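Local coordinates for protein porphyranase B (Zobellia galactanivorans, PDB 3JUU) that cleaves the sulfated algal polysaccharide porphyran at its linkages between beta-D-galactose and alpha-L-galactose-6-sulfate, releasing mostly a disaccharide, at residues Ser50-Ile55 with Gly60-Glu65; Pro16-Arg21 with Ile215-Gly220; Asn103-Gly108 with Ser272-Asp277; Gln147-Gln152 with Gly195-Asp200. All coordinates share one frame; numbering follows the deposited sequence.

Contact 1 (Ser50-Ile55 with Gly60-Glu65)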
loop_
_atom_site.group_PDB
_atom_site.type_symbol
_atom_site.label_atom_id
_atom_site.label_comp_id
_atom_site.label_asym_id
_atom_site.label_seq_id
_atom_site.Cartn_x
_atom_site.Cartn_y
_atom_site.Cartn_z
ATOM N N SER A 50 4.547 -1.889 -14.978
ATOM C CA SER A 50 4.437 -0.940 -16.121
ATOM C C SER A 50 3.198 -1.366 -16.835
ATOM O O SER A 50 2.781 -2.548 -16.695
ATOM C CB SER A 50 5.690 -1.063 -17.082
ATOM O OG SER A 50 5.743 -2.362 -17.601
ATOM N N GLY A 51 2.634 -0.487 -17.655
ATOM C CA GLY A 51 1.420 -0.768 -18.441
ATOM C C GLY A 51 0.147 -0.580 -17.635
ATOM O O GLY A 51 -0.963 -0.747 -18.164
ATOM N N GLN A 52 0.282 -0.336 -16.318
ATOM C CA GLN A 52 -0.906 -0.065 -15.474
ATOM C C GLN A 52 -1.673 1.229 -15.829
ATOM O O GLN A 52 -1.097 2.156 -16.432
ATOM C CB GLN A 52 -0.526 -0.089 -13.995
ATOM C CG GLN A 52 0.166 1.229 -13.461
ATOM C CD GLN A 52 1.643 1.286 -13.851
ATOM O OE1 GLN A 52 2.201 0.317 -14.380
ATOM N NE2 GLN A 52 2.290 2.406 -13.556
ATOM N N GLY A 53 -2.942 1.322 -15.405
ATOM C CA GLY A 53 -3.803 2.534 -15.668
ATOM C C GLY A 53 -3.180 3.797 -15.023
ATOM O O GLY A 53 -3.189 4.855 -15.627
ATOM N N TRP A 54 -2.652 3.699 -13.812
ATOM C CA TRP A 54 -2.205 4.907 -13.110
ATOM C C TRP A 54 -0.709 5.148 -13.361
ATOM O O TRP A 54 0.134 4.364 -12.933
ATOM C CB TRP A 54 -2.555 4.771 -11.631
ATOM C CG TRP A 54 -2.265 6.007 -10.812
ATOM C CD1 TRP A 54 -2.291 7.310 -11.256
ATOM C CD2 TRP A 54 -1.908 6.039 -9.407
ATOM N NE1 TRP A 54 -1.961 8.152 -10.165
ATOM C CE2 TRP A 54 -1.706 7.375 -9.051
ATOM C CE3 TRP A 54 -1.741 5.040 -8.417
ATOM C CZ2 TRP A 54 -1.366 7.755 -7.732
ATOM C CZ3 TRP A 54 -1.415 5.400 -7.150
ATOM C CH2 TRP A 54 -1.239 6.739 -6.790
ATOM N N ILE A 55 -0.385 6.218 -14.083
ATOM C CA ILE A 55 1.033 6.469 -14.381
ATOM C C ILE A 55 1.780 7.191 -13.249
ATOM O O ILE A 55 3.009 7.271 -13.298
ATOM C CB ILE A 55 1.178 7.305 -15.727
ATOM C CG1 ILE A 55 0.739 8.742 -15.510
ATOM C CG2 ILE A 55 0.405 6.535 -16.861
ATOM C CD1 ILE A 55 1.050 9.642 -16.735
ATOM N N GLY A 60 5.379 12.979 -9.603
ATOM C CA GLY A 60 6.119 11.690 -9.433
ATOM C C GLY A 60 5.627 10.608 -10.444
ATOM O O GLY A 60 4.432 10.166 -10.383
ATOM N N LEU A 61 6.518 10.191 -11.350
ATOM C CA LEU A 61 6.137 9.289 -12.416
ATOM C C LEU A 61 6.608 7.906 -11.983
ATOM O O LEU A 61 7.795 7.710 -11.607
ATOM C CB LEU A 61 6.809 9.759 -13.755
ATOM C CG LEU A 61 6.487 8.923 -15.024
ATOM C CD1 LEU A 61 5.041 9.246 -15.405
ATOM C CD2 LEU A 61 7.471 9.363 -16.198
ATOM N N PHE A 62 5.711 6.888 -12.090
ATOM C CA PHE A 62 6.121 5.533 -11.716
ATOM C C PHE A 62 7.020 4.908 -12.795
ATOM O O PHE A 62 6.595 4.833 -13.967
ATOM C CB PHE A 62 4.859 4.631 -11.629
ATOM C CG PHE A 62 3.852 5.127 -10.589
ATOM C CD1 PHE A 62 4.343 5.670 -9.396
ATOM C CD2 PHE A 62 2.478 4.956 -10.764
ATOM C CE1 PHE A 62 3.423 6.118 -8.344
ATOM C CE2 PHE A 62 1.554 5.366 -9.760
ATOM C CZ PHE A 62 2.059 5.943 -8.543
ATOM N N LEU A 63 8.264 4.569 -12.413
ATOM C CA LEU A 63 9.183 3.963 -13.384
ATOM C C LEU A 63 9.336 2.498 -13.112
ATOM O O LEU A 63 9.663 2.123 -11.999
ATOM C CB LEU A 63 10.582 4.619 -13.255
ATOM C CG LEU A 63 10.641 6.169 -13.419
ATOM C CD1 LEU A 63 12.154 6.637 -13.386
ATOM C CD2 LEU A 63 10.028 6.685 -14.729
ATOM N N ALA A 64 9.260 1.680 -14.152
ATOM C CA ALA A 64 9.575 0.255 -13.988
ATOM C C ALA A 64 11.031 0.071 -13.548
ATOM O O ALA A 64 11.351 -0.845 -12.752
ATOM C CB ALA A 64 9.227 -0.510 -15.305
ATOM N N GLU A 65 11.931 0.963 -14.043
ATOM C CA GLU A 65 13.374 0.875 -13.705
ATOM C C GLU A 65 13.644 1.137 -12.237
ATOM O O GLU A 65 14.753 0.886 -11.750
ATOM C CB GLU A 65 14.233 1.941 -14.474
ATOM C CG GLU A 65 13.954 2.130 -15.985
ATOM C CD GLU A 65 12.761 3.109 -16.338
ATOM O OE1 GLU A 65 13.034 4.349 -16.683
ATOM O OE2 GLU A 65 11.576 2.642 -16.308
HETATM O O HOH W 1 5.225 2.182 -14.472
HETATM O O HOH W 2 4.397 5.708 -15.152
#
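With CG of W54 anti to the backbone N (chi1 -175°) and CG of F62 anti to its own carbonyl carbon (chi1 -60°), the two rings meet in a T-shaped stack. The edge of F62 points at a face of the indole: CE2 of F62 lies 3.5 Å from CD2 of W54, CZ reaches the CZ3-CH2 side of the six-membered ring, and the planes stand at 89°. The F62 ring also has W54 O in its plane at the edge, 3.2 Å from CD2. The same carbonyl accepts a hydrogen bond from Q52 NE2 (3.0 Å), whose chain bends at chi2 to bring the amide back beside F62.

The backbones join by one hydrogen bond, F62 N donating to I55 O (3.0 Å), nearly straight. In this family 16 hydrolase, with its jelly-roll beta-sandwich, the contact ties the loop after strand 47-48 to strand 60-62 at W54, a probable substrate-binding residue close to R57 and E243, which probably bind substrate too. A glycerol, probably from the crystallisation liquor, is hydrogen-bonded to W54 NE1. Were W54 an alanine, the edge of F62 is likely to lose the ring face it meets, and the probable substrate site its indole wall.

Two waters extend the polar contacts. One accepts from Q52 NE2 and lies within hydrogen-bonding distance of F62 O, and a second donates to both I55 O and F62 O, 2.6 Å from the latter. At the margins L61 CD1 lies 3.5 Å from I55 O, and CB of S50 meets CB of A64 at 4.0 Å.

Contact 2 (Pro16-Arg21 with Ile215-Gly220)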
loop_
_atom_site.group_PDB
_atom_site.type_symbol
_atom_site.label_atom_id
_atom_site.label_comp_id
_atom_site.label_asym_id
_atom_site.label_seq_id
_atom_site.Cartn_x
_atom_site.Cartn_y
_atom_site.Cartn_z
ATOM N N PRO A 16 1.920 -13.603 20.417
ATOM C CA PRO A 16 1.117 -14.578 21.154
ATOM C C PRO A 16 -0.166 -13.929 21.660
ATOM O O PRO A 16 -0.146 -12.783 22.160
ATOM C CB PRO A 16 2.032 -14.959 22.344
ATOM C CG PRO A 16 3.517 -14.733 21.831
ATOM C CD PRO A 16 3.291 -13.432 20.958
ATOM N N GLY A 17 -1.284 -14.615 21.481
ATOM C CA GLY A 17 -2.491 -14.024 21.925
ATOM C C GLY A 17 -3.170 -13.061 20.977
ATOM O O GLY A 17 -4.052 -12.342 21.433
ATOM N N GLU A 18 -2.741 -12.977 19.712
ATOM C CA GLU A 18 -3.320 -12.026 18.741
ATOM C C GLU A 18 -3.867 -12.636 17.488
ATOM O O GLU A 18 -4.473 -11.919 16.672
ATOM C CB GLU A 18 -2.206 -11.059 18.252
ATOM C CG GLU A 18 -1.577 -10.232 19.341
ATOM C CD GLU A 18 -2.476 -9.053 19.788
ATOM O OE1 GLU A 18 -3.410 -8.639 19.074
ATOM O OE2 GLU A 18 -2.250 -8.548 20.853
ATOM N N ASP A 19 -3.649 -13.944 17.273
ATOM C CA ASP A 19 -4.180 -14.604 16.121
ATOM C C ASP A 19 -5.716 -14.670 16.240
ATOM O O ASP A 19 -6.215 -15.237 17.205
ATOM C CB ASP A 19 -3.535 -15.979 15.971
ATOM C CG ASP A 19 -3.950 -16.721 14.696
ATOM O OD1 ASP A 19 -3.302 -17.739 14.403
ATOM O OD2 ASP A 19 -4.880 -16.355 13.964
ATOM N N PRO A 20 -6.450 -14.072 15.273
ATOM C CA PRO A 20 -7.886 -13.945 15.428
ATOM C C PRO A 20 -8.621 -15.159 14.922
ATOM O O PRO A 20 -9.860 -15.172 14.986
ATOM C CB PRO A 20 -8.209 -12.698 14.598
ATOM C CG PRO A 20 -7.231 -12.801 13.483
ATOM C CD PRO A 20 -5.972 -13.313 14.096
ATOM N N ARG A 21 -7.912 -16.181 14.443
ATOM C CA ARG A 21 -8.603 -17.337 13.948
ATOM C C ARG A 21 -9.231 -18.092 15.132
ATOM O O ARG A 21 -8.825 -17.882 16.296
ATOM C CB ARG A 21 -7.692 -18.226 13.147
ATOM C CG ARG A 21 -6.796 -19.140 13.968
ATOM C CD ARG A 21 -5.804 -19.801 13.072
ATOM N NE ARG A 21 -5.484 -21.159 13.501
ATOM C CZ ARG A 21 -4.568 -21.461 14.399
ATOM N NH1 ARG A 21 -3.853 -20.515 14.969
ATOM N NH2 ARG A 21 -4.382 -22.716 14.737
ATOM N N ILE A 215 -9.869 -5.255 10.122
ATOM C CA ILE A 215 -9.124 -5.213 11.364
ATOM C C ILE A 215 -7.652 -5.050 11.067
ATOM O O ILE A 215 -7.094 -5.844 10.360
ATOM C CB ILE A 215 -9.341 -6.528 12.194
ATOM C CG1 ILE A 215 -10.820 -6.614 12.581
ATOM C CG2 ILE A 215 -8.515 -6.483 13.478
ATOM C CD1 ILE A 215 -11.590 -7.517 11.761
ATOM N N PHE A 216 -7.063 -4.000 11.606
ATOM C CA PHE A 216 -5.647 -3.671 11.239
ATOM C C PHE A 216 -4.688 -4.176 12.301
ATOM O O PHE A 216 -4.995 -4.094 13.503
ATOM C CB PHE A 216 -5.482 -2.137 11.101
ATOM C CG PHE A 216 -6.200 -1.585 9.891
ATOM C CD1 PHE A 216 -5.671 -1.806 8.608
ATOM C CD2 PHE A 216 -7.386 -0.859 10.047
ATOM C CE1 PHE A 216 -6.381 -1.382 7.478
ATOM C CE2 PHE A 216 -8.069 -0.336 8.922
ATOM C CZ PHE A 216 -7.529 -0.594 7.643
ATOM N N PHE A 217 -3.504 -4.661 11.879
ATOM C CA PHE A 217 -2.472 -5.174 12.813
ATOM C C PHE A 217 -1.164 -4.496 12.512
ATOM O O PHE A 217 -0.807 -4.214 11.323
ATOM C CB PHE A 217 -2.232 -6.665 12.514
ATOM C CG PHE A 217 -3.323 -7.535 13.052
ATOM C CD1 PHE A 217 -3.108 -8.239 14.219
ATOM C CD2 PHE A 217 -4.605 -7.583 12.382
ATOM C CE1 PHE A 217 -4.124 -9.030 14.776
ATOM C CE2 PHE A 217 -5.621 -8.429 12.911
ATOM C CZ PHE A 217 -5.354 -9.099 14.132
ATOM N N LEU A 218 -0.409 -4.288 13.567
ATOM C CA LEU A 218 0.973 -3.715 13.495
ATOM C C LEU A 218 1.909 -4.578 14.287
ATOM O O LEU A 218 1.649 -4.841 15.479
ATOM C CB LEU A 218 1.009 -2.250 14.034
ATOM C CG LEU A 218 2.379 -1.603 14.136
ATOM C CD1 LEU A 218 3.086 -1.587 12.678
ATOM C CD2 LEU A 218 2.302 -0.208 14.859
ATOM N N ASP A 219 2.956 -5.108 13.612
ATOM C CA ASP A 219 4.003 -5.947 14.271
ATOM C C ASP A 219 3.330 -7.090 15.045
ATOM O O ASP A 219 3.687 -7.362 16.194
ATOM C CB ASP A 219 4.858 -5.079 15.173
ATOM C CG ASP A 219 5.577 -3.998 14.370
ATOM O OD1 ASP A 219 5.941 -4.359 13.215
ATOM O OD2 ASP A 219 5.759 -2.888 14.910
ATOM N N GLY A 220 2.295 -7.643 14.416
ATOM C CA GLY A 220 1.659 -8.843 14.939
ATOM C C GLY A 220 0.678 -8.593 16.024
ATOM O O GLY A 220 0.242 -9.536 16.719
#
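The F217 ring takes E18 O at its edge, near the ring plane and 3.5 Å from CE1, while CG of P20 approaches CZ obliquely at 4.2 Å. Outside the two segments the rings of F14 and Y109 each form an edge-to-face pair with F217. On the other segment the guanidinium of R21 meets D19 at its edge: NH1 makes a salt bridge with OD1 (2.9 Å), reaching it from above the carboxylate plane.

The second carboxylate oxygen of D19 accepts from the backbone N of R21, giving an Asx turn, and also from W27 NE1. Two bonds on OD2 and the salt bridge on OD1 hold the carboxylate in place beside P20. Through E18 and P20 the N-terminal loop before strand 26-29 lies against the end of strand 213-218 and the tight turn into strand 221-226, part of the GH16 beta-sandwich and away from the annotated sites.

At that turn G220 O is 3.3 Å from both CB and CG of E18. The E18 chain, with CG anti to its carbonyl carbon (chi1 -61°), bends at chi2, and its OE1 accepts a hydrogen bond from M222 N on strand 221-226.

Contact 3 (Asn103-Gly108 with Ser272-Asp277)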
loop_
_atom_site.group_PDB
_atom_site.type_symbol
_atom_site.label_atom_id
_atom_site.label_comp_id
_atom_site.label_asym_id
_atom_site.label_seq_id
_atom_site.Cartn_x
_atom_site.Cartn_y
_atom_site.Cartn_z
ATOM N N ASN A 103 -3.262 -10.720 -9.871
ATOM C CA ASN A 103 -4.369 -11.557 -9.330
ATOM C C ASN A 103 -5.029 -10.899 -8.092
ATOM O O ASN A 103 -4.355 -10.189 -7.348
ATOM C CB ASN A 103 -3.821 -12.935 -8.962
ATOM C CG ASN A 103 -3.369 -13.708 -10.212
ATOM O OD1 ASN A 103 -4.222 -14.122 -11.013
ATOM N ND2 ASN A 103 -2.060 -13.860 -10.389
ATOM N N GLY A 104 -6.351 -11.062 -7.970
ATOM C CA GLY A 104 -7.100 -10.426 -6.845
ATOM C C GLY A 104 -7.773 -11.488 -5.978
ATOM O O GLY A 104 -7.757 -12.714 -6.303
ATOM N N MET A 105 -8.351 -11.019 -4.878
ATOM C CA MET A 105 -9.113 -11.894 -3.988
ATOM C C MET A 105 -10.199 -11.031 -3.278
ATOM O O MET A 105 -10.131 -9.798 -3.208
ATOM C CB MET A 105 -8.120 -12.617 -3.006
ATOM C CG MET A 105 -8.699 -13.631 -1.889
ATOM S SD MET A 105 -9.791 -14.836 -2.750
ATOM C CE MET A 105 -8.530 -15.759 -3.750
ATOM N N THR A 106 -11.217 -11.719 -2.753
ATOM C CA THR A 106 -12.192 -11.077 -1.830
ATOM C C THR A 106 -12.010 -11.695 -0.451
ATOM O O THR A 106 -12.085 -12.924 -0.306
ATOM C CB THR A 106 -13.631 -11.259 -2.351
ATOM O OG1 THR A 106 -13.672 -10.966 -3.768
ATOM C CG2 THR A 106 -14.599 -10.251 -1.629
ATOM N N TYR A 107 -11.782 -10.839 0.556
ATOM C CA TYR A 107 -11.513 -11.220 1.964
ATOM C C TYR A 107 -10.159 -11.858 2.148
ATOM O O TYR A 107 -9.509 -12.236 1.166
ATOM C CB TYR A 107 -12.632 -12.116 2.607
ATOM C CG TYR A 107 -14.004 -11.602 2.270
ATOM C CD1 TYR A 107 -14.375 -10.293 2.549
ATOM C CD2 TYR A 107 -14.889 -12.403 1.540
ATOM C CE1 TYR A 107 -15.647 -9.793 2.153
ATOM C CE2 TYR A 107 -16.155 -11.921 1.166
ATOM C CZ TYR A 107 -16.512 -10.619 1.518
ATOM O OH TYR A 107 -17.732 -10.116 1.114
ATOM N N GLY A 108 -9.731 -11.968 3.391
ATOM C CA GLY A 108 -8.520 -12.644 3.724
ATOM C C GLY A 108 -7.588 -11.796 4.594
ATOM O O GLY A 108 -8.002 -10.740 5.090
ATOM N N SER A 272 -0.252 -13.128 1.543
ATOM C CA SER A 272 -1.699 -13.002 1.493
ATOM C C SER A 272 -2.289 -14.381 1.830
ATOM O O SER A 272 -1.724 -15.415 1.434
ATOM C CB SER A 272 -2.048 -12.610 0.083
ATOM O OG SER A 272 -1.479 -11.347 -0.245
ATOM N N TRP A 273 -3.370 -14.398 2.594
ATOM C CA TRP A 273 -3.868 -15.656 3.206
ATOM C C TRP A 273 -5.372 -15.649 3.208
ATOM O O TRP A 273 -6.003 -14.593 3.330
ATOM C CB TRP A 273 -3.413 -15.773 4.684
ATOM C CG TRP A 273 -1.945 -15.505 5.012
ATOM C CD1 TRP A 273 -1.303 -14.256 5.176
ATOM C CD2 TRP A 273 -0.950 -16.482 5.274
ATOM N NE1 TRP A 273 0.018 -14.438 5.492
ATOM C CE2 TRP A 273 0.262 -15.792 5.577
ATOM C CE3 TRP A 273 -0.958 -17.916 5.270
ATOM C CZ2 TRP A 273 1.462 -16.467 5.887
ATOM C CZ3 TRP A 273 0.231 -18.578 5.561
ATOM C CH2 TRP A 273 1.424 -17.859 5.878
ATOM N N GLN A 274 -5.948 -16.844 3.046
ATOM C CA GLN A 274 -7.368 -17.091 3.279
ATOM C C GLN A 274 -7.501 -17.912 4.588
ATOM O O GLN A 274 -6.609 -18.717 4.947
ATOM C CB GLN A 274 -7.923 -17.974 2.178
ATOM C CG GLN A 274 -8.227 -17.310 0.888
ATOM C CD GLN A 274 -8.641 -18.352 -0.172
ATOM O OE1 GLN A 274 -8.410 -19.552 0.011
ATOM N NE2 GLN A 274 -9.289 -17.900 -1.249
ATOM N N LEU A 275 -8.610 -17.684 5.286
ATOM C CA LEU A 275 -8.909 -18.391 6.487
ATOM C C LEU A 275 -9.886 -19.487 6.066
ATOM O O LEU A 275 -10.938 -19.200 5.475
ATOM C CB LEU A 275 -9.605 -17.432 7.459
ATOM C CG LEU A 275 -9.732 -18.024 8.860
ATOM C CD1 LEU A 275 -8.456 -18.394 9.549
ATOM C CD2 LEU A 275 -10.547 -16.948 9.675
ATOM N N VAL A 276 -9.486 -20.732 6.297
ATOM C CA VAL A 276 -10.313 -21.881 5.847
ATOM C C VAL A 276 -10.625 -22.809 7.036
ATOM O O VAL A 276 -9.850 -22.870 8.016
ATOM C CB VAL A 276 -9.659 -22.683 4.698
ATOM C CG1 VAL A 276 -9.532 -21.750 3.331
ATOM C CG2 VAL A 276 -8.306 -23.307 5.136
ATOM N N ASP A 277 -11.755 -23.517 6.908
ATOM C CA ASP A 277 -12.261 -24.472 7.945
ATOM C C ASP A 277 -11.636 -25.856 7.819
ATOM O O ASP A 277 -10.500 -26.059 8.305
ATOM C CB ASP A 277 -13.819 -24.505 7.956
ATOM C CG ASP A 277 -14.436 -23.140 8.309
ATOM O OD1 ASP A 277 -13.838 -22.048 8.013
ATOM O OD2 ASP A 277 -15.544 -23.120 8.889
#
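NE2 of Q274 approaches the thioether end of M105, 3.4 Å from SD in a weak hydrogen bond whose angle at the hydrogen is 153°. CE of M105 is equally near the same nitrogen, so the amide nitrogen meets both the sulfur and its methyl group. In the jelly-roll beta-sandwich, the loop after strand 90-101 here runs into strand 108-115 beside the last strand, 264-276.

The two side chains cross at about a right angle. Q274 stays extended beyond CG, whereas M105 leaves its backbone with CG anti to N (chi1 179°) and then folds at chi2 and chi3, which turns the sulfur toward the strand. M105 also touches M33 and Y110, and its backbone is hydrogen-bonded with M236.

Next to this pair the backbones come close at G108, whose CA is 4.6 Å from that of Q274. A side chain on G108 would collide with W273 O, and its backbone angles in themselves require glycine. Backbone bonds outside the contact hold both partners: G108 with W208, W273 with Y109, and Q274 with K28. The W273 indole donates through NE1 to E111 OE2. At the point of closest backbone approach, G108 CA lies 3.2 Å from W273 O.

Contact 4 (Gln147-Gln152 with Gly195-Asp200)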
loop_
_atom_site.group_PDB
_atom_site.type_symbol
_atom_site.label_atom_id
_atom_site.label_comp_id
_atom_site.label_asym_id
_atom_site.label_seq_id
_atom_site.Cartn_x
_atom_site.Cartn_y
_atom_site.Cartn_z
ATOM N N GLN A 147 -1.075 0.647 5.015
ATOM C CA GLN A 147 -0.172 1.633 5.560
ATOM C C GLN A 147 0.135 2.678 4.475
ATOM O O GLN A 147 0.407 2.330 3.310
ATOM C CB GLN A 147 1.149 0.977 6.063
ATOM C CG GLN A 147 2.338 1.883 6.333
ATOM C CD GLN A 147 2.118 2.894 7.471
ATOM O OE1 GLN A 147 0.985 3.345 7.680
ATOM N NE2 GLN A 147 3.191 3.256 8.218
ATOM N N GLU A 148 0.087 3.945 4.850
ATOM C CA GLU A 148 0.622 5.013 3.982
ATOM C C GLU A 148 1.537 5.834 4.867
ATOM O O GLU A 148 1.211 6.135 6.012
ATOM C CB GLU A 148 -0.473 5.923 3.412
ATOM C CG GLU A 148 -1.378 5.199 2.428
ATOM C CD GLU A 148 -2.464 6.081 1.916
ATOM O OE1 GLU A 148 -2.120 6.908 1.017
ATOM O OE2 GLU A 148 -3.622 5.931 2.418
ATOM N N SER A 149 2.723 6.124 4.355
ATOM C CA SER A 149 3.733 6.837 5.152
ATOM C C SER A 149 4.441 7.799 4.217
ATOM O O SER A 149 4.372 7.624 2.991
ATOM C CB SER A 149 4.762 5.788 5.740
ATOM O OG SER A 149 5.648 6.534 6.612
ATOM N N VAL A 150 5.076 8.825 4.791
ATOM C CA VAL A 150 6.192 9.510 4.087
ATOM C C VAL A 150 7.398 9.521 5.033
ATOM O O VAL A 150 7.244 9.329 6.278
ATOM C CB VAL A 150 5.818 10.995 3.680
ATOM C CG1 VAL A 150 4.641 11.015 2.703
ATOM C CG2 VAL A 150 5.555 11.946 4.926
ATOM N N GLY A 151 8.579 9.820 4.487
ATOM C CA GLY A 151 9.785 9.824 5.306
ATOM C C GLY A 151 10.187 11.245 5.707
ATOM O O GLY A 151 10.986 11.390 6.634
ATOM N N GLN A 152 9.722 12.289 4.995
ATOM C CA GLN A 152 10.165 13.659 5.251
ATOM C C GLN A 152 8.950 14.540 5.101
ATOM O O GLN A 152 8.344 14.567 4.039
ATOM C CB GLN A 152 11.261 14.094 4.200
ATOM C CG GLN A 152 11.671 15.555 4.454
ATOM C CD GLN A 152 12.782 16.025 3.475
ATOM O OE1 GLN A 152 13.498 15.201 2.923
ATOM N NE2 GLN A 152 12.892 17.330 3.257
ATOM N N GLY A 195 8.572 4.809 16.480
ATOM C CA GLY A 195 9.828 5.244 15.815
ATOM C C GLY A 195 9.405 5.769 14.437
ATOM O O GLY A 195 8.188 5.704 14.070
ATOM N N LYS A 196 10.362 6.242 13.632
ATOM C CA LYS A 196 10.012 6.645 12.251
ATOM C C LYS A 196 9.802 5.434 11.368
ATOM O O LYS A 196 10.454 4.402 11.522
ATOM C CB LYS A 196 11.104 7.572 11.621
ATOM C CG LYS A 196 11.494 8.837 12.460
ATOM C CD LYS A 196 10.372 9.859 12.435
ATOM C CE LYS A 196 10.836 11.223 13.072
ATOM N NZ LYS A 196 9.605 12.026 13.172
ATOM N N ALA A 197 8.923 5.566 10.384
ATOM C CA ALA A 197 8.654 4.485 9.498
ATOM C C ALA A 197 9.874 4.060 8.696
ATOM O O ALA A 197 9.948 2.882 8.266
ATOM C CB ALA A 197 7.485 4.864 8.516
ATOM N N TYR A 198 10.778 5.023 8.431
ATOM C CA TYR A 198 12.014 4.686 7.711
ATOM C C TYR A 198 13.115 4.118 8.597
ATOM O O TYR A 198 14.175 3.725 8.063
ATOM C CB TYR A 198 12.608 5.916 6.951
ATOM C CG TYR A 198 12.893 7.117 7.842
ATOM C CD1 TYR A 198 14.081 7.192 8.649
ATOM C CD2 TYR A 198 11.958 8.178 7.902
ATOM C CE1 TYR A 198 14.315 8.345 9.476
ATOM C CE2 TYR A 198 12.186 9.299 8.712
ATOM C CZ TYR A 198 13.344 9.346 9.492
ATOM O OH TYR A 198 13.526 10.474 10.253
ATOM N N GLU A 199 12.930 4.108 9.915
ATOM C CA GLU A 199 14.048 3.660 10.825
ATOM C C GLU A 199 14.089 2.155 10.994
ATOM O O GLU A 199 15.183 1.563 11.198
ATOM C CB GLU A 199 13.935 4.279 12.217
ATOM C CG GLU A 199 14.362 5.685 12.266
ATOM C CD GLU A 199 14.064 6.441 13.581
ATOM O OE1 GLU A 199 13.145 6.074 14.439
ATOM O OE2 GLU A 199 14.734 7.515 13.680
ATOM N N ASP A 200 12.930 1.510 10.901
ATOM C CA ASP A 200 12.876 0.066 11.173
ATOM C C ASP A 200 11.925 -0.555 10.214
ATOM O O ASP A 200 10.983 0.131 9.720
ATOM C CB ASP A 200 12.313 -0.161 12.595
ATOM C CG ASP A 200 13.049 0.650 13.674
ATOM O OD1 ASP A 200 14.166 0.204 13.989
ATOM O OD2 ASP A 200 12.508 1.697 14.198
HETATM O O HOH W 3 8.871 7.605 8.056
HETATM O O HOH W 4 11.034 12.592 9.129
#
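S149 and A197 form the tight part of this contact: OG of S149 sits only 3.1 Å from CB of A197, with the two CB atoms 4.0 Å apart. OG is anti to the backbone N (chi1 -175°), which swings it toward the methyl group. Nearby, G151 O is 3.2 Å from CE2 of Y198, approaching the ring obliquely, while CB of K196 lies over one face of the same ring.

The looser part is water-mediated, and G151 O belongs to both. One molecule donates to V150 O and accepts a weak bond from Y198 N. Another donates to G151 O at 2.8 Å and lies at the ring edge, in its plane, where it has a long, weak bond from Y198 OH (3.5 Å). With the Y198 ring cut back to an alanine, a gap would probably open beside G151 O and that water would lose its hydroxyl partner.

Within the turn, E199 OE1 accepts from K196 N, and E199 N returns a bond to K196 O. The turn joins strand 185-192 to strand 202-210, packing against the end of strand 141-150, which carries E148, probably the proton donor. Backbone bonds continue the setting outward, from S149 to S123 on strand 122-128 and from A197 to A116 just beyond strand 108-115.

From the N terminus, the chain first supplies the 16-21 half of contact 2, which closes only at 215-220, so contacts 1 and 4 are nested inside its loop. Contact 1 closes quickly, joining the loop after strand 47-48 to strand 60-62 near the probable substrate site. Contact 3 opens next at 103-108 and closes at the C-terminal strand; it encloses contact 4 and crosses contact 2, since their segments alternate. Those two also touch, R21 CB lying 3.7 Å from L275 CD1, and together tie the N-terminal loop and the last strand, itself part of the sandwich, to the same region. Contact 4 ties the end of strand 141-150, which carries the probable proton donor E148, to a turn.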